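Local coordinates for pullulanase (Klebsiella oxytoca, PDB 2YOC), which hydrolyses alpha-1,6-glucosidic linkages in pullulan and related branched alpha-glucans as an endo-acting glycosyl hydrolase, and is probably exported by a type 2 secretion system, at residues S61-Y66 against V115-D120; Q427-E432 against L440-S445. One frame throughout, in Å; residues are numbered along the deposited sequence.

Going from the N terminus, interaction 1 comes first: 61-66 opens strand 63-68, and the chain returns 48 residues later along strand 110-117, closing a long loop that contains strand 99-103. Both segments belong to the bacterial pullulanase-associated domain. Interaction 2 closes a much shorter loop, with seven residues between 427-432 and 440-445, and joins two parts of the connection from helix 419-423 to helix 446-457, which runs between barrel strands 413-417 and 461-464. The two loops neither nest nor cross; they follow one another in series. The centres of interaction 1 and interaction 2 are about 67 Å apart, on opposite sides of the chain's centre.

Interaction 1. Residues S61-Y66 against V115-D120; sequences SSKNLY and VRDGTD
Asn64 and Arg116 pair through their backbones: Asn64 N donates to Arg116 O at 2.9 Å and Arg116 N returns a bond to Asn64 O, also 2.9 Å. They form the hydrogen-bonded pair of an antiparallel ladder, flanked by the non-hydrogen-bonded pairs Lys63-Asp117 and Leu65-Val115. Past the strand end, Gly118 N bonds to Ser62 O at 2.8 Å, bent to 133° at the hydrogen.

On one face, the Asp117 carboxylate is shared between two donors. Its CG stands anti to the backbone N (chi1 -170°). OD2 meets Lys63 NZ in a 2.7 Å salt bridge, with NZ 53° out of the carboxylate plane, while OD1 takes a weak bond from Ser62 OG at 3.0 Å. Farther along this face, Leu65 CD2 rests 3.9 Å from Val115 CG2, and Leu65 also touches Trp100 and Ile102 of strand 99-103.

On the other face, the end of the Asn64 side chain comes over one face of the Arg116 guanidinium, and Tyr66 CB packs 3.4 Å from Arg116 NE. The carbonyl of Trp83 accepts a hydrogen bond from Arg116 NH1 and its ring makes a cation-pi contact, consistent with holding the arginine in place. Tyr66 packs against Tyr66 of the second subunit. The contact pairs outer strand 63-68 with central strand 110-117 of a three-stranded antiparallel sheet, completed by 127-130, in the bacterial pullulanase-associated domain.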
ATOM      1  N   SER B  61      43.985  36.963   8.097  1.00129.11           N
ATOM      2  CA  SER B  61      44.372  36.381   6.800  1.00128.56           C
ATOM      3  C   SER B  61      43.133  35.854   6.062  1.00130.03           C
ATOM      4  O   SER B  61      42.908  36.194   4.901  1.00130.23           O
ATOM      5  CB  SER B  61      45.365  35.234   6.997  1.00130.89           C
ATOM      6  OG  SER B  61      46.295  35.449   8.045  1.00138.16           O
ATOM      7  N   SER B  62      42.311  35.063   6.773  1.00123.92           N
ATOM      8  CA  SER B  62      41.071  34.438   6.308  1.00121.89           C
ATOM      9  C   SER B  62      40.038  35.445   5.764  1.00123.56           C
ATOM     10  O   SER B  62      39.230  35.074   4.913  1.00123.11           O
ATOM     11  CB  SER B  62      40.468  33.581   7.420  1.00122.99           C
ATOM     12  OG  SER B  62      40.279  34.311   8.624  1.00127.81           O
ATOM     13  N   LYS B  63      40.095  36.714   6.241  1.00117.85           N
ATOM     14  CA  LYS B  63      39.220  37.824   5.856  1.00116.59           C
ATOM     15  C   LYS B  63      39.570  38.363   4.473  1.00120.47           C
ATOM     16  O   LYS B  63      40.744  38.625   4.189  1.00121.43           O
ATOM     17  CB  LYS B  63      39.257  38.943   6.918  1.00117.97           C
ATOM     18  CG  LYS B  63      38.159  38.866   7.981  1.00113.22           C
ATOM     19  CD  LYS B  63      38.284  37.662   8.908  1.00112.71           C
ATOM     20  CE  LYS B  63      37.231  37.662   9.973  1.00114.56           C
ATOM     21  NZ  LYS B  63      37.497  36.613  10.983  1.00122.83           N
ATOM     22  N   ASN B  64      38.545  38.495   3.607  1.00115.57           N
ATOM     23  CA  ASN B  64      38.676  38.966   2.222  1.00116.33           C
ATOM     24  C   ASN B  64      37.383  39.557   1.664  1.00120.63           C
ATOM     25  O   ASN B  64      36.291  39.149   2.057  1.00119.38           O
ATOM     26  CB  ASN B  64      39.168  37.834   1.304  1.00116.07           C
ATOM     27  CG  ASN B  64      38.279  36.609   1.287  1.00136.12           C
ATOM     28  OD1 ASN B  64      38.045  35.961   2.313  1.00130.84           O
ATOM     29  ND2 ASN B  64      37.806  36.237   0.110  1.00123.71           N
ATOM     30  N   LEU B  65      37.503  40.484   0.717  1.00118.48           N
ATOM     31  CA  LEU B  65      36.319  41.073   0.102  1.00118.27           C
ATOM     32  C   LEU B  65      36.147  40.587  -1.316  1.00123.23           C
ATOM     33  O   LEU B  65      37.065  40.742  -2.128  1.00123.08           O
ATOM     34  CB  LEU B  65      36.382  42.609   0.055  1.00119.18           C
ATOM     35  CG  LEU B  65      36.869  43.382   1.254  1.00123.98           C
ATOM     36  CD1 LEU B  65      36.845  44.840   0.947  1.00124.97           C
ATOM     37  CD2 LEU B  65      36.029  43.094   2.497  1.00126.61           C
ATOM     38  N   TYR B  66      34.957  40.051  -1.643  1.00120.39           N
ATOM     39  CA  TYR B  66      34.675  39.710  -3.035  1.00120.67           C
ATOM     40  C   TYR B  66      34.138  41.006  -3.648  1.00126.84           C
ATOM     41  O   TYR B  66      33.017  41.430  -3.340  1.00126.96           O
ATOM     42  CB  TYR B  66      33.699  38.522  -3.213  1.00119.79           C
ATOM     43  CG  TYR B  66      33.409  38.214  -4.672  1.00120.55           C
ATOM     44  CD1 TYR B  66      34.342  37.549  -5.467  1.00122.81           C
ATOM     45  CD2 TYR B  66      32.215  38.613  -5.265  1.00120.66           C
ATOM     46  CE1 TYR B  66      34.092  37.292  -6.817  1.00123.50           C
ATOM     47  CE2 TYR B  66      31.951  38.352  -6.611  1.00121.63           C
ATOM     48  CZ  TYR B  66      32.890  37.686  -7.382  1.00128.13           C
ATOM     49  OH  TYR B  66      32.621  37.420  -8.705  1.00127.97           O
ATOM     50  N   VAL B 115      31.653  41.103   2.112  1.00110.09           N
ATOM     51  CA  VAL B 115      32.607  40.891   3.190  1.00108.93           C
ATOM     52  C   VAL B 115      32.615  39.393   3.555  1.00108.08           C
ATOM     53  O   VAL B 115      31.555  38.819   3.808  1.00106.23           O
ATOM     54  CB  VAL B 115      32.278  41.844   4.367  1.00113.00           C
ATOM     55  CG1 VAL B 115      33.105  41.516   5.606  1.00112.51           C
ATOM     56  CG2 VAL B 115      32.468  43.305   3.954  1.00114.04           C
ATOM     57  N   ARG B 116      33.802  38.755   3.503  1.00102.71           N
ATOM     58  CA  ARG B 116      33.947  37.314   3.746  1.00100.69           C
ATOM     59  C   ARG B 116      35.105  36.906   4.673  1.00104.92           C
ATOM     60  O   ARG B 116      36.044  37.665   4.883  1.00105.61           O
ATOM     61  CB  ARG B 116      34.129  36.567   2.408  1.00 97.38           C
ATOM     62  CG  ARG B 116      33.024  36.717   1.378  1.00 96.52           C
ATOM     63  CD  ARG B 116      33.283  35.789   0.206  1.00102.44           C
ATOM     64  NE  ARG B 116      34.334  36.278  -0.694  1.00104.25           N
ATOM     65  CZ  ARG B 116      35.064  35.505  -1.492  1.00112.00           C
ATOM     66  NH1 ARG B 116      34.889  34.188  -1.495  1.00 93.12           N
ATOM     67  NH2 ARG B 116      35.988  36.037  -2.278  1.00 98.90           N
ATOM     68  N   ASP B 117      35.021  35.668   5.197  1.00101.33           N
ATOM     69  CA  ASP B 117      36.013  34.947   6.011  1.00100.49           C
ATOM     70  C   ASP B 117      36.125  33.601   5.268  1.00 99.88           C
ATOM     71  O   ASP B 117      35.402  32.642   5.540  1.00 96.19           O
ATOM     72  CB  ASP B 117      35.537  34.770   7.476  1.00102.18           C
ATOM     73  CG  ASP B 117      36.569  34.242   8.469  1.00114.19           C
ATOM     74  OD1 ASP B 117      37.457  33.460   8.054  1.00114.75           O
ATOM     75  OD2 ASP B 117      36.427  34.528   9.678  1.00120.43           O
ATOM     76  N   GLY B 118      36.978  33.607   4.261  1.00 97.12           N
ATOM     77  CA  GLY B 118      37.143  32.490   3.351  1.00 96.70           C
ATOM     78  C   GLY B 118      36.169  32.680   2.209  1.00 99.90           C
ATOM     79  O   GLY B 118      36.015  33.793   1.694  1.00 99.35           O
ATOM     80  N   THR B 119      35.476  31.607   1.826  1.00 96.10           N
ATOM     81  CA  THR B 119      34.494  31.703   0.748  1.00 95.92           C
ATOM     82  C   THR B 119      33.077  31.693   1.334  1.00 98.64           C
ATOM     83  O   THR B 119      32.160  31.095   0.767  1.00 97.79           O
ATOM     84  CB  THR B 119      34.830  30.773  -0.447  1.00105.99           C
ATOM     85  OG1 THR B 119      34.775  29.415  -0.036  1.00105.54           O
ATOM     86  CG2 THR B 119      36.219  31.045  -1.059  1.00106.81           C
ATOM     87  N   ASP B 120      32.921  32.392   2.486  1.00 95.36           N
ATOM     88  CA  ASP B 120      31.685  32.508   3.257  1.00 94.98           C
ATOM     89  C   ASP B 120      31.370  33.973   3.601  1.00 98.44           C
ATOM     90  O   ASP B 120      32.202  34.661   4.209  1.00 97.91           O
ATOM     91  CB  ASP B 120      31.771  31.659   4.552  1.00 96.70           C
ATOM     92  CG  ASP B 120      31.989  30.156   4.366  1.00112.86           C
ATOM     93  OD1 ASP B 120      31.298  29.549   3.500  1.00114.71           O
ATOM     94  OD2 ASP B 120      32.788  29.570   5.137  1.00118.38           O
TER

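Interaction 2. Residues Q427-E432 against L440-S445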
ATOM      1  N   GLN B 427     -19.247  47.733 -25.270  1.00 83.74           N
ATOM      2  CA  GLN B 427     -19.720  48.951 -25.928  1.00 84.84           C
ATOM      3  C   GLN B 427     -21.193  49.242 -25.646  1.00 90.12           C
ATOM      4  O   GLN B 427     -21.576  50.419 -25.569  1.00 91.99           O
ATOM      5  CB  GLN B 427     -19.440  48.900 -27.442  1.00 86.86           C
ATOM      6  CG  GLN B 427     -17.958  48.774 -27.785  1.00103.70           C
ATOM      7  CD  GLN B 427     -17.130  49.979 -27.366  1.00122.06           C
ATOM      8  OE1 GLN B 427     -17.510  51.147 -27.583  1.00123.83           O
ATOM      9  NE2 GLN B 427     -15.960  49.716 -26.786  1.00 96.53           N
ATOM     10  N   THR B 428     -22.009  48.182 -25.440  1.00 84.21           N
ATOM     11  CA  THR B 428     -23.439  48.327 -25.153  1.00 83.40           C
ATOM     12  C   THR B 428     -23.689  48.889 -23.758  1.00 85.49           C
ATOM     13  O   THR B 428     -24.846  49.169 -23.402  1.00 83.85           O
ATOM     14  CB  THR B 428     -24.204  47.035 -25.445  1.00 98.00           C
ATOM     15  OG1 THR B 428     -23.600  45.953 -24.740  1.00104.99           O
ATOM     16  CG2 THR B 428     -24.268  46.718 -26.911  1.00 96.59           C
ATOM     17  N   VAL B 429     -22.601  49.059 -22.975  1.00 82.56           N
ATOM     18  CA  VAL B 429     -22.630  49.641 -21.631  1.00 82.96           C
ATOM     19  C   VAL B 429     -22.260  51.126 -21.786  1.00 87.13           C
ATOM     20  O   VAL B 429     -21.163  51.396 -22.293  1.00 88.72           O
ATOM     21  CB  VAL B 429     -21.667  48.941 -20.630  1.00 87.03           C
ATOM     22  CG1 VAL B 429     -21.780  49.560 -19.232  1.00 87.05           C
ATOM     23  CG2 VAL B 429     -21.903  47.439 -20.578  1.00 85.68           C
ATOM     24  N   PRO B 430     -23.125  52.093 -21.354  1.00 80.82           N
ATOM     25  CA  PRO B 430     -22.766  53.518 -21.489  1.00 81.10           C
ATOM     26  C   PRO B 430     -21.377  53.790 -20.959  1.00 85.92           C
ATOM     27  O   PRO B 430     -21.013  53.292 -19.884  1.00 85.99           O
ATOM     28  CB  PRO B 430     -23.836  54.248 -20.682  1.00 82.66           C
ATOM     29  CG  PRO B 430     -24.582  53.185 -19.933  1.00 85.65           C
ATOM     30  CD  PRO B 430     -24.452  51.941 -20.732  1.00 80.87           C
ATOM     31  N   ALA B 431     -20.578  54.475 -21.777  1.00 83.04           N
ATOM     32  CA  ALA B 431     -19.174  54.778 -21.525  1.00 83.62           C
ATOM     33  C   ALA B 431     -18.838  55.109 -20.076  1.00 87.02           C
ATOM     34  O   ALA B 431     -17.945  54.480 -19.503  1.00 86.28           O
ATOM     35  CB  ALA B 431     -18.702  55.883 -22.456  1.00 85.95           C
ATOM     36  N   GLU B 432     -19.591  56.044 -19.467  1.00 83.38           N
ATOM     37  CA  GLU B 432     -19.381  56.497 -18.087  1.00 82.81           C
ATOM     38  C   GLU B 432     -19.602  55.425 -17.001  1.00 84.29           C
ATOM     39  O   GLU B 432     -19.164  55.611 -15.859  1.00 84.75           O
ATOM     40  CB  GLU B 432     -20.156  57.806 -17.816  1.00 84.90           C
ATOM     41  CG  GLU B 432     -21.652  57.667 -17.575  1.00 95.89           C
ATOM     42  CD  GLU B 432     -22.560  57.199 -18.698  1.00126.81           C
ATOM     43  OE1 GLU B 432     -22.161  57.230 -19.889  1.00127.36           O
ATOM     44  OE2 GLU B 432     -23.695  56.791 -18.362  1.00120.42           O
ATOM     45  N   LEU B 440     -23.686  46.997 -13.973  1.00 63.72           N
ATOM     46  CA  LEU B 440     -24.650  45.923 -13.833  1.00 62.74           C
ATOM     47  C   LEU B 440     -26.106  46.389 -14.011  1.00 70.17           C
ATOM     48  O   LEU B 440     -26.990  45.552 -14.176  1.00 70.66           O
ATOM     49  CB  LEU B 440     -24.448  45.149 -12.528  1.00 61.44           C
ATOM     50  CG  LEU B 440     -23.349  44.073 -12.478  1.00 65.48           C
ATOM     51  CD1 LEU B 440     -23.462  43.061 -13.605  1.00 65.05           C
ATOM     52  CD2 LEU B 440     -21.953  44.674 -12.342  1.00 66.97           C
ATOM     53  N   THR B 441     -26.348  47.709 -14.057  1.00 67.74           N
ATOM     54  CA  THR B 441     -27.703  48.233 -14.257  1.00 67.84           C
ATOM     55  C   THR B 441     -28.048  48.403 -15.757  1.00 72.83           C
ATOM     56  O   THR B 441     -29.217  48.581 -16.107  1.00 71.38           O
ATOM     57  CB  THR B 441     -27.907  49.528 -13.483  1.00 72.50           C
ATOM     58  OG1 THR B 441     -27.225  50.582 -14.165  1.00 69.07           O
ATOM     59  CG2 THR B 441     -27.446  49.430 -12.044  1.00 70.46           C
ATOM     60  N   ALA B 442     -27.031  48.343 -16.632  1.00 71.60           N
ATOM     61  CA  ALA B 442     -27.178  48.465 -18.088  1.00 72.72           C
ATOM     62  C   ALA B 442     -27.923  47.235 -18.621  1.00 76.65           C
ATOM     63  O   ALA B 442     -27.332  46.412 -19.328  1.00 75.93           O
ATOM     64  CB  ALA B 442     -25.800  48.591 -18.745  1.00 73.74           C
ATOM     65  N   GLY B 443     -29.214  47.142 -18.273  1.00 72.80           N
ATOM     66  CA  GLY B 443     -30.104  46.044 -18.629  1.00 73.49           C
ATOM     67  C   GLY B 443     -30.028  45.603 -20.075  1.00 84.15           C
ATOM     68  O   GLY B 443     -30.191  44.416 -20.370  1.00 85.43           O
ATOM     69  N   ASP B 444     -29.737  46.560 -20.981  1.00 83.30           N
ATOM     70  CA  ASP B 444     -29.639  46.334 -22.407  1.00 83.77           C
ATOM     71  C   ASP B 444     -28.181  46.315 -22.877  1.00 87.69           C
ATOM     72  O   ASP B 444     -27.801  47.028 -23.805  1.00 89.99           O
ATOM     73  CB  ASP B 444     -30.507  47.362 -23.160  1.00 87.10           C
ATOM     74  CG  ASP B 444     -31.979  47.337 -22.758  1.00108.97           C
ATOM     75  OD1 ASP B 444     -32.616  46.252 -22.871  1.00109.10           O
ATOM     76  OD2 ASP B 444     -32.503  48.402 -22.346  1.00121.51           O
ATOM     77  N   SER B 445     -27.362  45.497 -22.233  1.00 81.37           N
ATOM     78  CA  SER B 445     -25.973  45.345 -22.633  1.00 81.01           C
ATOM     79  C   SER B 445     -25.684  43.877 -22.951  1.00 84.61           C
ATOM     80  O   SER B 445     -26.438  42.995 -22.518  1.00 83.76           O
ATOM     81  CB  SER B 445     -25.039  45.860 -21.548  1.00 84.39           C
ATOM     82  OG  SER B 445     -24.948  44.975 -20.446  1.00 95.51           O
TER
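Val429 packs on Ala442 and Ser445, Pro430 on Ala442, and Thr428 on Ser445, in a loop-to-loop van der Waals contact without a hydrogen bond between the segments. It lies in the connection from helix 419-423 to helix 446-457, where the chain passes from the first strand of the parallel barrel, 413-417, toward the second, 461-464. The buried surface is modest, 190 Å² over both sides, and the nearest CA pair is Thr428 CA to Ser445 CA at 4.7 Å.

The apolar part centres on the Ala442 methyl, which points toward 427-432. Its CB is touched by Pro430 CD at 4.1 Å and by Val429 CG1 at 4.2 Å. The two valine branches divide the work: CG1 is anti to the backbone N (chi1 -178°) and reaches Ala442, whereas Val429 CG2 packs against Ser445 CB at 3.6 Å.

Thr428 OG1 lies beside Ser445 CA, 3.2 Å away, and its hydrogen bonds go to Asp426 OD1 and to Asn446 N, the first residue of helix 446-457.

Ser445 occupies the N-cap of that helix. Its OG is bonded to Val448 N and also donates to Ala442 O at 3.0 Å, lying in the carbonyl plane at a C=O...O angle of 156°. Ala442, the centre of an inverse gamma turn, is thus tied to the cap residue, and its methyl and carbonyl serve different neighbours.

The chemistry divides accordingly: apolar groups bring the two loop segments together, while the hydroxyls of Thr428 and Ser445 engage backbone amides at the start of helix 446-457, which is consistent with the two hydroxyls holding the start of the helix against the loop.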